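PDB 6NTR: ATP/GTP-binding site-containing protein A from Brucella abortus, which acts in the periplasm to maintain the integrity of the cell envelope. Local coordinates for residues 7-12 against 31-36; 45-50 against 67-72; 177-182 against 233-238; 185-190 against 212-217. One frame throughout, in Å; residues are numbered along the deposited sequence.

From the N terminus, contact 1 closes the hairpin of strands 8-19 and 25-39, and contact 2 follows in series by closing the next one, from strands 43-56 and 62-72. The two meet where strand 25-39 runs beside strand 43-56, with Glu35 N 2.9 Å from Asn47 O. Much later, contact 3 brings the end of helix 174-179 against strand 229-240, spanning about 50 residues. Contact 4, the hairpin of strands 187-195 and 207-214, lies wholly within that span, and Met179 of contact 3 packs on Tyr214. Strand 229-240 then pairs with strand 8-19, so contact 3 also adjoins contact 1 and links the late elements of this beta-barrel-like fold to its first strand.

Contact 1 (7-12 against 31-36); sequences PHRAIY and RMVYEF. With EDO (1,2-ethanediol), chain G.
Tyr12 OH is gripped by two hydrogen bonds: one from O1 of an ethanediol, in the plane of the Tyr12 ring at a very short 2.3 Å, and one to Thr219 O. Met32 O takes one hydrogen bond, from Tyr12 N at 2.7 Å and almost straight (174° at the hydrogen), with a CA-H contact from Ile11 beside it. Tyr34 O does the same with Ala10 N (2.7 Å) and the CA-H of Arg9. Six backbone hydrogen bonds in all join His8, Ala10 and Tyr12 to Phe36, Tyr34 and Met32, the register of an antiparallel hairpin, strands 8-19 and 25-39 of the barrel-like fold. On the face bearing His8, Tyr12 and Tyr34, the imidazole sits between backbone N and carbonyl carbon (chi1 62°), bringing NE2 to 3.5 Å from Tyr34 CE2; the rings cross obliquely, planes 42° apart. Val6 O accepts a bond from His8 ND1, which probably helps to set the ring's rotation. The ethanediol lies over one Tyr34 face through C2. On the other sheet face Ile11 is shared by two guanidinium groups: CD1 lies 3.5 Å above the Arg9 plane, while CG2 sits over Arg31, 3.2 Å from NH1.

Contact 2 (45-50 against 67-72); sequences TTNFRF and QTTTFE. With EDO (1,2-ethanediol), chain F.
Thr68 OG1 stands 2.9 Å above the plane of the Phe48 ring and over its centre, while Thr68 CB makes a CH-pi contact 4.2 Å from the centroid. Both torsions produce this: Phe48 CG and Thr68 OG1 each occupy the crowded position between backbone N and carbonyl carbon (chi1 83° and 73°), which brings the ring over Thr68. Further along that face, Thr70 OG1 lies 3.3 Å from Thr46 CB. On the reverse face an ethanediol, probably from the crystallisation liquor, spans the strands. Its O1 takes Asn47 ND2 at a very short 2.4 Å, donates to Thr68 O and makes a weak bond with Thr69 OG1; Gln67 NE2 reaches its O2 at 3.3 Å, nearly straight at 174°. Beside it the extended Arg49 runs alongside Gln67, CG to CG 3.6 Å, and its NE is anchored in a salt bridge to Asp65. Between the two faces run the four backbone bonds of the hydrogen-bonded pairs Thr46-Thr70 and Phe48-Thr68; in the latter, Thr68 N to Phe48 O spans 2.9 Å, nearly along the C=O axis. This is the regular antiparallel ladder of a beta hairpin, here strands 43-56 and 62-72 of the barrel-like fold.

Contact 3 (177-182 against 233-238); sequences KVMGKF and GKLVKL
The close-packed half of this contact is the selenomethionine Met179, buried between two leucines of the strand. Its CG lies 3.7 Å from Leu235 CD2, the two side chains crossing at about a right angle, and 3.6 Å from Leu238 CD2. The chain then bends at chi3 (38°), bringing CE to Leu238 CD2 at 3.4 Å, tighter than usual for two carbons. The other side is more exposed and bridged by water. There Val178 rests both methyls against backbone instead of interlocking with side chains, CG2 being 3.4 Å from Val236 O, while the Val236 and Lys237 side chains leave their CA atoms away from the helix. No direct hydrogen bond joins the segments; one water donates instead to Val178 O at 3.0 Å and to Leu238 O at a short 2.5 Å. Exposed Lys237 sends NZ to a salt bridge with Asp239. Gly180, at phi 101°, is where the chain leaves helix 174-179. Val236 and Lys237 form a classic beta bulge, both opposite Ile11 of strand 8-19, and Glu175 OE2 of the helix accepts a hydrogen bond from Leu235 N. The last turn of helix 174-179 thus lies against bulged strand 229-240, which pairs with strand 8-19.

Contact 4 (185-190 against 212-217); sequences DQVWPV and KLYRNG
Two backbone hydrogen bonds, both 2.8 Å, join Trp188 and Leu213 as an antiparallel hydrogen-bonded pair: Trp188 N reaches a lone pair of Leu213 O, and Leu213 N points almost straight (171° at the hydrogen) at Trp188 O. Weaker CA-H contacts flank them, with Val187 CA 3.2 Å from Leu213 O. In a CH-pi contact Val187 CG1, set anti to its carbonyl carbon, sits over the centre of the Tyr214 ring, 3.5 Å from the centroid and 15° off the normal; the phenol OH at the far end is bonded to Arg220 NE. These residues belong to the hairpin of strands 187-195 and 207-214, whose short segments run at 141° to each other, a marked twist from strict antiparallel. A type I turn spans Tyr214 to Gly217, with Gly217 N bonded to Tyr214 O at 3.2 Å. Apolar contacts lie on the face bearing Trp188 and Leu213. There Val190 CG2 meets Leu213 CD2 at 3.8 Å, and both residues also touch Leu133 of helix 126-138. The indole reaches toward the turn: Arg215 CG meets its edge, 3.7 Å from Trp188 CH2, while Ala137 and Glu138 of the same helix also contact the Trp188 side chain.

Contact 1 (7-12 against 31-36)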
# COMPACT_ATOMS: atom_id res chain seq x y z
N PRO A 7 11.31 -2.98 11.57
CA PRO A 7 10.50 -4.17 11.39
C PRO A 7 9.36 -4.19 12.37
O PRO A 7 9.57 -3.97 13.54
CB PRO A 7 11.47 -5.30 11.71
CG PRO A 7 12.81 -4.70 11.58
CD PRO A 7 12.65 -3.31 12.05
N HIS A 8 8.15 -4.40 11.89
CA HIS A 8 7.01 -4.33 12.77
C HIS A 8 5.78 -4.99 12.20
O HIS A 8 5.69 -5.24 11.03
CB HIS A 8 6.67 -2.86 12.95
CG HIS A 8 6.29 -2.19 11.68
ND1 HIS A 8 7.21 -1.81 10.74
CD2 HIS A 8 5.08 -1.92 11.14
CE1 HIS A 8 6.60 -1.30 9.70
NE2 HIS A 8 5.30 -1.35 9.92
N ARG A 9 4.81 -5.22 13.06
CA ARG A 9 3.53 -5.78 12.66
C ARG A 9 2.55 -4.73 13.10
O ARG A 9 2.63 -4.21 14.20
CB ARG A 9 3.22 -7.12 13.31
CG ARG A 9 1.90 -7.71 12.85
CD ARG A 9 1.66 -9.06 13.51
NE ARG A 9 0.27 -9.48 13.46
CZ ARG A 9 -0.41 -9.88 14.52
NH1 ARG A 9 0.18 -9.91 15.70
NH2 ARG A 9 -1.67 -10.26 14.40
N ALA A 10 1.62 -4.39 12.23
CA ALA A 10 0.67 -3.34 12.51
C ALA A 10 -0.71 -3.80 12.08
O ALA A 10 -0.90 -4.26 10.95
CB ALA A 10 1.07 -2.07 11.79
N ILE A 11 -1.67 -3.69 12.98
CA ILE A 11 -3.04 -4.11 12.72
C ILE A 11 -3.89 -2.87 12.68
O ILE A 11 -3.91 -2.08 13.63
CB ILE A 11 -3.56 -5.05 13.81
CG1 ILE A 11 -2.67 -6.26 13.94
CG2 ILE A 11 -4.94 -5.47 13.46
CD1 ILE A 11 -3.04 -7.09 15.12
N TYR A 12 -4.62 -2.70 11.58
CA TYR A 12 -5.48 -1.56 11.39
C TYR A 12 -6.92 -2.04 11.38
O TYR A 12 -7.21 -3.12 10.88
CB TYR A 12 -5.17 -0.85 10.07
CG TYR A 12 -3.75 -0.34 9.93
CD1 TYR A 12 -2.77 -1.13 9.38
CD2 TYR A 12 -3.41 0.94 10.33
CE1 TYR A 12 -1.48 -0.67 9.24
CE2 TYR A 12 -2.13 1.41 10.20
CZ TYR A 12 -1.17 0.60 9.65
OH TYR A 12 0.13 1.02 9.49
N ARG A 31 -10.37 -5.26 8.44
CA ARG A 31 -9.15 -5.19 9.20
C ARG A 31 -7.99 -5.35 8.26
O ARG A 31 -8.12 -5.99 7.25
CB ARG A 31 -9.14 -6.33 10.23
CG ARG A 31 -8.09 -6.23 11.33
CD ARG A 31 -8.14 -7.41 12.30
NE ARG A 31 -8.59 -7.00 13.63
CZ ARG A 31 -7.90 -7.18 14.74
NH1 ARG A 31 -6.72 -7.77 14.71
NH2 ARG A 31 -8.39 -6.77 15.89
N MSE A 32 -6.84 -4.81 8.60
CA MSE A 32 -5.67 -5.03 7.79
C MSE A 32 -4.57 -5.33 8.72
O MSE A 32 -4.44 -4.71 9.77
CB MSE A 32 -5.21 -3.91 6.88
CG MSE A 32 -4.33 -4.54 5.81
SE MSE A 32 -2.79 -3.44 5.34
CE MSE A 32 -3.85 -1.81 5.00
N VAL A 33 -3.77 -6.32 8.36
CA VAL A 33 -2.61 -6.71 9.12
C VAL A 33 -1.42 -6.53 8.20
O VAL A 33 -1.39 -7.10 7.11
CB VAL A 33 -2.72 -8.16 9.62
CG1 VAL A 33 -1.62 -8.44 10.59
CG2 VAL A 33 -4.07 -8.40 10.25
N TYR A 34 -0.47 -5.71 8.62
CA TYR A 34 0.72 -5.44 7.83
C TYR A 34 1.91 -5.88 8.66
O TYR A 34 2.01 -5.55 9.84
CB TYR A 34 0.83 -3.96 7.45
CG TYR A 34 2.11 -3.51 6.73
CD1 TYR A 34 2.24 -3.65 5.36
CD2 TYR A 34 3.15 -2.92 7.42
CE1 TYR A 34 3.37 -3.22 4.71
CE2 TYR A 34 4.28 -2.49 6.77
CZ TYR A 34 4.38 -2.64 5.42
OH TYR A 34 5.50 -2.22 4.77
N GLU A 35 2.78 -6.67 8.06
CA GLU A 35 4.04 -7.01 8.68
C GLU A 35 5.14 -6.70 7.69
O GLU A 35 5.02 -7.00 6.50
CB GLU A 35 4.11 -8.48 9.12
CG GLU A 35 5.57 -8.90 9.37
CD GLU A 35 5.76 -9.90 10.49
OE1 GLU A 35 6.77 -10.63 10.46
OE2 GLU A 35 4.92 -9.94 11.41
N PHE A 36 6.20 -6.06 8.19
CA PHE A 36 7.34 -5.69 7.36
C PHE A 36 8.61 -6.03 8.12
O PHE A 36 8.76 -5.63 9.28
CB PHE A 36 7.29 -4.20 7.00
CG PHE A 36 8.39 -3.76 6.12
CD1 PHE A 36 8.30 -3.94 4.75
CD2 PHE A 36 9.49 -3.13 6.65
CE1 PHE A 36 9.30 -3.52 3.93
CE2 PHE A 36 10.50 -2.72 5.84
CZ PHE A 36 10.40 -2.91 4.47
C1 EDO G . 3.37 0.89 7.99
O1 EDO G . 2.43 0.79 9.07
C2 EDO G . 2.62 0.80 6.67
O2 EDO G . 3.58 1.02 5.64

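Contact 2 (45-50 against 67-72)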
# COMPACT_ATOMS: atom_id res chain seq x y z
N THR A 45 10.89 -8.29 3.41
CA THR A 45 9.79 -9.22 3.26
C THR A 45 8.54 -8.54 3.77
O THR A 45 8.51 -8.05 4.88
CB THR A 45 10.02 -10.55 4.01
OG1 THR A 45 8.81 -11.31 4.00
CG2 THR A 45 10.44 -10.30 5.43
N THR A 46 7.51 -8.53 2.94
CA THR A 46 6.26 -7.87 3.28
C THR A 46 5.13 -8.89 3.18
O THR A 46 4.97 -9.56 2.16
CB THR A 46 6.00 -6.66 2.37
OG1 THR A 46 7.01 -5.67 2.58
CG2 THR A 46 4.68 -6.04 2.67
N ASN A 47 4.42 -9.01 4.35
CA ASN A 47 3.25 -9.85 4.47
C ASN A 47 2.05 -8.98 4.81
O ASN A 47 2.07 -8.30 5.80
CB ASN A 47 3.45 -10.79 5.65
CG ASN A 47 3.90 -12.15 5.24
OD1 ASN A 47 5.04 -12.53 5.50
ND2 ASN A 47 3.01 -12.93 4.62
N PHE A 48 1.01 -8.99 4.00
CA PHE A 48 -0.20 -8.28 4.38
C PHE A 48 -1.50 -8.93 3.95
O PHE A 48 -1.55 -9.60 2.95
CB PHE A 48 -0.13 -6.78 4.01
CG PHE A 48 -0.50 -6.46 2.59
CD1 PHE A 48 -1.79 -6.51 2.17
CD2 PHE A 48 0.45 -6.02 1.71
CE1 PHE A 48 -2.13 -6.19 0.88
CE2 PHE A 48 0.12 -5.70 0.42
CZ PHE A 48 -1.17 -5.79 0.00
N ARG A 49 -2.54 -8.74 4.75
CA ARG A 49 -3.85 -9.30 4.53
C ARG A 49 -4.88 -8.18 4.63
O ARG A 49 -4.86 -7.39 5.57
CB ARG A 49 -4.16 -10.38 5.57
CG ARG A 49 -5.47 -11.11 5.34
CD ARG A 49 -5.67 -12.22 6.36
NE ARG A 49 -7.04 -12.72 6.36
CZ ARG A 49 -7.66 -13.21 7.43
NH1 ARG A 49 -7.02 -13.26 8.60
NH2 ARG A 49 -8.91 -13.64 7.35
N PHE A 50 -5.76 -8.11 3.64
CA PHE A 50 -6.79 -7.09 3.60
C PHE A 50 -8.21 -7.67 3.60
O PHE A 50 -8.66 -8.15 2.61
CB PHE A 50 -6.56 -6.32 2.30
CG PHE A 50 -7.17 -4.96 2.27
CD1 PHE A 50 -6.64 -3.94 3.01
CD2 PHE A 50 -8.25 -4.71 1.46
CE1 PHE A 50 -7.19 -2.69 2.98
CE2 PHE A 50 -8.82 -3.45 1.42
CZ PHE A 50 -8.29 -2.45 2.18
N GLN A 67 -4.76 -11.58 0.37
CA GLN A 67 -3.55 -11.99 1.07
C GLN A 67 -2.41 -11.88 0.12
O GLN A 67 -2.50 -12.36 -0.99
CB GLN A 67 -3.67 -13.43 1.58
CG GLN A 67 -4.21 -13.53 2.99
CD GLN A 67 -4.66 -14.92 3.37
OE1 GLN A 67 -5.54 -15.46 2.76
NE2 GLN A 67 -4.03 -15.51 4.35
N THR A 68 -1.35 -11.24 0.54
CA THR A 68 -0.22 -11.05 -0.34
C THR A 68 1.08 -11.15 0.38
O THR A 68 1.17 -10.91 1.56
CB THR A 68 -0.26 -9.65 -0.99
OG1 THR A 68 0.07 -8.67 -0.02
CG2 THR A 68 -1.61 -9.35 -1.51
N THR A 69 2.11 -11.54 -0.34
CA THR A 69 3.43 -11.63 0.21
C THR A 69 4.38 -11.13 -0.82
O THR A 69 4.23 -11.44 -1.97
CB THR A 69 3.80 -13.09 0.56
OG1 THR A 69 2.75 -13.67 1.32
CG2 THR A 69 5.02 -13.14 1.39
N THR A 70 5.35 -10.33 -0.42
CA THR A 70 6.37 -9.88 -1.36
C THR A 70 7.76 -9.99 -0.76
O THR A 70 7.93 -10.07 0.46
CB THR A 70 6.16 -8.42 -1.83
OG1 THR A 70 6.60 -7.51 -0.80
CG2 THR A 70 4.70 -8.16 -2.17
N PHE A 71 8.76 -9.98 -1.64
CA PHE A 71 10.15 -9.83 -1.25
C PHE A 71 10.82 -8.92 -2.25
O PHE A 71 10.64 -9.09 -3.46
CB PHE A 71 10.89 -11.18 -1.18
CG PHE A 71 12.34 -11.07 -0.73
CD1 PHE A 71 12.67 -11.05 0.62
CD2 PHE A 71 13.37 -11.01 -1.65
CE1 PHE A 71 13.98 -10.95 1.02
CE2 PHE A 71 14.69 -10.90 -1.24
CZ PHE A 71 14.99 -10.87 0.09
N GLU A 72 11.59 -7.96 -1.75
CA GLU A 72 12.33 -7.01 -2.56
C GLU A 72 13.80 -7.11 -2.18
O GLU A 72 14.14 -7.19 -1.00
CB GLU A 72 11.81 -5.58 -2.34
CG GLU A 72 12.48 -4.49 -3.14
CD GLU A 72 11.89 -3.14 -2.85
OE1 GLU A 72 10.67 -3.08 -2.61
OE2 GLU A 72 12.66 -2.16 -2.81
C1 EDO F . -0.63 -12.80 4.08
O1 EDO F . 0.75 -13.13 3.88
C2 EDO F . -0.90 -12.72 5.57
O2 EDO F . -1.79 -13.77 5.98

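Contact 3 (177-182 against 233-238)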
# COMPACT_ATOMS: atom_id res chain seq x y z
N LYS A 177 -1.44 5.99 21.50
CA LYS A 177 -1.37 5.25 22.75
C LYS A 177 -0.97 3.80 22.53
O LYS A 177 -0.19 3.26 23.29
CB LYS A 177 -2.64 5.38 23.59
CG LYS A 177 -3.96 5.28 22.84
CD LYS A 177 -5.13 5.53 23.78
CE LYS A 177 -6.45 5.15 23.14
NZ LYS A 177 -7.55 4.96 24.12
N VAL A 178 -1.47 3.23 21.45
CA VAL A 178 -1.22 1.86 21.06
C VAL A 178 0.25 1.56 20.74
O VAL A 178 0.76 0.50 21.06
CB VAL A 178 -2.15 1.52 19.87
CG1 VAL A 178 -1.62 0.45 18.93
CG2 VAL A 178 -3.53 1.17 20.37
N MSE A 179 0.91 2.51 20.09
CA MSE A 179 2.28 2.36 19.63
C MSE A 179 3.41 2.21 20.60
O MSE A 179 4.27 1.34 20.35
CB MSE A 179 2.60 3.58 18.80
CG MSE A 179 1.80 3.58 17.51
SE MSE A 179 2.69 4.80 16.29
CE MSE A 179 4.55 4.39 16.73
N GLY A 180 3.47 2.98 21.68
CA GLY A 180 4.60 2.81 22.58
C GLY A 180 5.73 3.82 22.49
O GLY A 180 5.50 5.02 22.50
N LYS A 181 6.95 3.33 22.41
CA LYS A 181 8.13 4.19 22.38
C LYS A 181 8.16 5.19 21.23
O LYS A 181 8.60 6.32 21.42
CB LYS A 181 9.42 3.37 22.46
CG LYS A 181 9.69 2.47 21.28
CD LYS A 181 11.15 2.03 21.27
CE LYS A 181 11.37 0.84 20.36
NZ LYS A 181 12.72 0.88 19.73
N PHE A 182 7.71 4.80 20.05
CA PHE A 182 7.68 5.73 18.93
C PHE A 182 6.49 6.67 19.00
O PHE A 182 6.25 7.39 18.03
CB PHE A 182 7.64 4.99 17.60
CG PHE A 182 8.76 4.05 17.39
CD1 PHE A 182 10.02 4.52 17.11
CD2 PHE A 182 8.55 2.69 17.44
CE1 PHE A 182 11.06 3.65 16.90
CE2 PHE A 182 9.58 1.81 17.24
CZ PHE A 182 10.83 2.29 16.97
N GLY A 233 -8.55 3.65 7.87
CA GLY A 233 -7.77 2.63 8.53
C GLY A 233 -7.11 3.21 9.74
O GLY A 233 -6.26 4.06 9.63
N LYS A 234 -7.46 2.71 10.91
CA LYS A 234 -6.87 3.22 12.13
C LYS A 234 -6.03 2.14 12.81
O LYS A 234 -6.50 1.06 13.05
CB LYS A 234 -7.95 3.73 13.08
CG LYS A 234 -8.75 4.91 12.56
CD LYS A 234 -7.88 6.13 12.38
CE LYS A 234 -8.69 7.40 12.39
NZ LYS A 234 -8.51 8.09 13.69
N LEU A 235 -4.79 2.47 13.12
CA LEU A 235 -3.90 1.53 13.76
C LEU A 235 -4.43 1.21 15.13
O LEU A 235 -4.75 2.10 15.90
CB LEU A 235 -2.51 2.12 13.88
CG LEU A 235 -1.34 1.20 14.16
CD1 LEU A 235 -0.78 0.61 12.89
CD2 LEU A 235 -0.26 1.95 14.89
N VAL A 236 -4.51 -0.07 15.44
CA VAL A 236 -5.01 -0.51 16.73
C VAL A 236 -4.00 -1.35 17.51
O VAL A 236 -4.26 -1.66 18.67
CB VAL A 236 -6.34 -1.29 16.60
CG1 VAL A 236 -7.38 -0.41 15.94
CG2 VAL A 236 -6.17 -2.60 15.85
N LYS A 237 -2.86 -1.70 16.92
CA LYS A 237 -1.85 -2.44 17.66
C LYS A 237 -0.55 -2.41 16.87
O LYS A 237 -0.55 -2.60 15.65
CB LYS A 237 -2.29 -3.88 17.88
CG LYS A 237 -1.40 -4.71 18.79
CD LYS A 237 -2.01 -6.09 19.01
CE LYS A 237 -1.19 -6.92 19.96
NZ LYS A 237 0.18 -7.12 19.40
N LEU A 238 0.56 -2.18 17.56
CA LEU A 238 1.85 -2.02 16.90
C LEU A 238 2.89 -2.83 17.65
O LEU A 238 3.08 -2.63 18.86
CB LEU A 238 2.25 -0.55 16.83
CG LEU A 238 3.62 -0.36 16.22
CD1 LEU A 238 3.54 -0.67 14.75
CD2 LEU A 238 4.11 1.04 16.48
O HOH W 1 1.33 -2.40 20.56

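Contact 4 (185-190 against 212-217)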
# COMPACT_ATOMS: atom_id res chain seq x y z
N ASP A 185 7.05 10.62 18.36
CA ASP A 185 7.85 11.02 17.21
C ASP A 185 7.00 11.78 16.20
O ASP A 185 5.77 11.67 16.18
CB ASP A 185 8.48 9.77 16.56
CG ASP A 185 9.33 8.96 17.54
OD1 ASP A 185 9.68 9.48 18.62
OD2 ASP A 185 9.64 7.79 17.24
N GLN A 186 7.66 12.58 15.37
CA GLN A 186 6.99 13.38 14.36
C GLN A 186 6.50 12.56 13.19
O GLN A 186 7.05 11.52 12.90
CB GLN A 186 7.94 14.45 13.84
CG GLN A 186 8.31 15.53 14.83
CD GLN A 186 7.23 16.56 15.00
OE1 GLN A 186 6.57 16.94 14.05
NE2 GLN A 186 7.05 17.04 16.21
N VAL A 187 5.47 13.04 12.51
CA VAL A 187 4.94 12.38 11.35
C VAL A 187 4.76 13.39 10.25
O VAL A 187 4.77 14.58 10.49
CB VAL A 187 3.57 11.72 11.60
CG1 VAL A 187 3.64 10.76 12.77
CG2 VAL A 187 2.51 12.78 11.82
N TRP A 188 4.66 12.91 9.02
CA TRP A 188 4.42 13.78 7.89
C TRP A 188 3.09 13.38 7.32
O TRP A 188 2.84 12.21 7.14
CB TRP A 188 5.44 13.53 6.79
CG TRP A 188 6.79 14.02 7.04
CD1 TRP A 188 7.19 15.32 7.07
CD2 TRP A 188 7.95 13.24 7.26
NE1 TRP A 188 8.52 15.39 7.31
CE2 TRP A 188 9.02 14.12 7.43
CE3 TRP A 188 8.19 11.87 7.33
CZ2 TRP A 188 10.31 13.68 7.67
CZ3 TRP A 188 9.45 11.44 7.57
CH2 TRP A 188 10.50 12.34 7.74
N PRO A 189 2.20 14.35 7.08
CA PRO A 189 0.97 13.93 6.43
C PRO A 189 1.35 13.63 5.01
O PRO A 189 2.09 14.40 4.43
CB PRO A 189 0.09 15.17 6.51
CG PRO A 189 0.65 15.97 7.63
CD PRO A 189 2.12 15.73 7.57
N VAL A 190 0.87 12.53 4.44
CA VAL A 190 1.24 12.18 3.08
C VAL A 190 -0.01 11.78 2.33
O VAL A 190 -0.83 11.01 2.84
CB VAL A 190 2.30 11.07 3.03
CG1 VAL A 190 2.86 10.98 1.65
CG2 VAL A 190 3.40 11.33 4.02
N LYS A 212 -0.50 9.33 7.56
CA LYS A 212 0.47 10.02 8.40
C LYS A 212 1.66 9.08 8.45
O LYS A 212 1.53 7.94 8.85
CB LYS A 212 -0.09 10.23 9.79
CG LYS A 212 -1.11 11.34 9.89
CD LYS A 212 -1.74 11.40 11.26
CE LYS A 212 -2.50 12.69 11.50
NZ LYS A 212 -3.04 13.29 10.25
N LEU A 213 2.83 9.55 8.06
CA LEU A 213 4.01 8.71 7.99
C LEU A 213 5.17 9.06 8.91
O LEU A 213 5.53 10.22 9.04
CB LEU A 213 4.49 8.70 6.54
CG LEU A 213 5.91 8.32 6.17
CD1 LEU A 213 6.01 6.83 5.98
CD2 LEU A 213 6.29 9.02 4.88
N TYR A 214 5.75 8.05 9.54
CA TYR A 214 6.90 8.18 10.43
C TYR A 214 8.19 8.05 9.65
O TYR A 214 8.24 7.45 8.57
CB TYR A 214 6.87 7.12 11.53
CG TYR A 214 5.78 7.34 12.53
CD1 TYR A 214 4.48 7.00 12.24
CD2 TYR A 214 6.06 7.90 13.77
CE1 TYR A 214 3.46 7.22 13.14
CE2 TYR A 214 5.06 8.12 14.68
CZ TYR A 214 3.76 7.78 14.36
OH TYR A 214 2.75 8.00 15.26
N ARG A 215 9.26 8.61 10.20
CA ARG A 215 10.57 8.48 9.58
C ARG A 215 11.01 7.01 9.43
O ARG A 215 11.83 6.71 8.55
CB ARG A 215 11.60 9.26 10.40
CG ARG A 215 12.64 9.95 9.58
CD ARG A 215 13.14 11.16 10.34
NE ARG A 215 13.87 10.83 11.56
CZ ARG A 215 15.14 11.14 11.79
NH1 ARG A 215 15.83 11.82 10.88
NH2 ARG A 215 15.72 10.81 12.93
N ASN A 216 10.49 6.11 10.27
CA ASN A 216 10.91 4.71 10.27
C ASN A 216 9.99 3.82 9.44
O ASN A 216 10.02 2.60 9.60
CB ASN A 216 10.99 4.17 11.70
CG ASN A 216 9.67 4.27 12.43
OD1 ASN A 216 8.63 4.49 11.83
ND2 ASN A 216 9.71 4.08 13.75
N GLY A 217 9.17 4.42 8.58
CA GLY A 217 8.31 3.68 7.69
C GLY A 217 6.93 3.39 8.23
O GLY A 217 6.04 3.07 7.46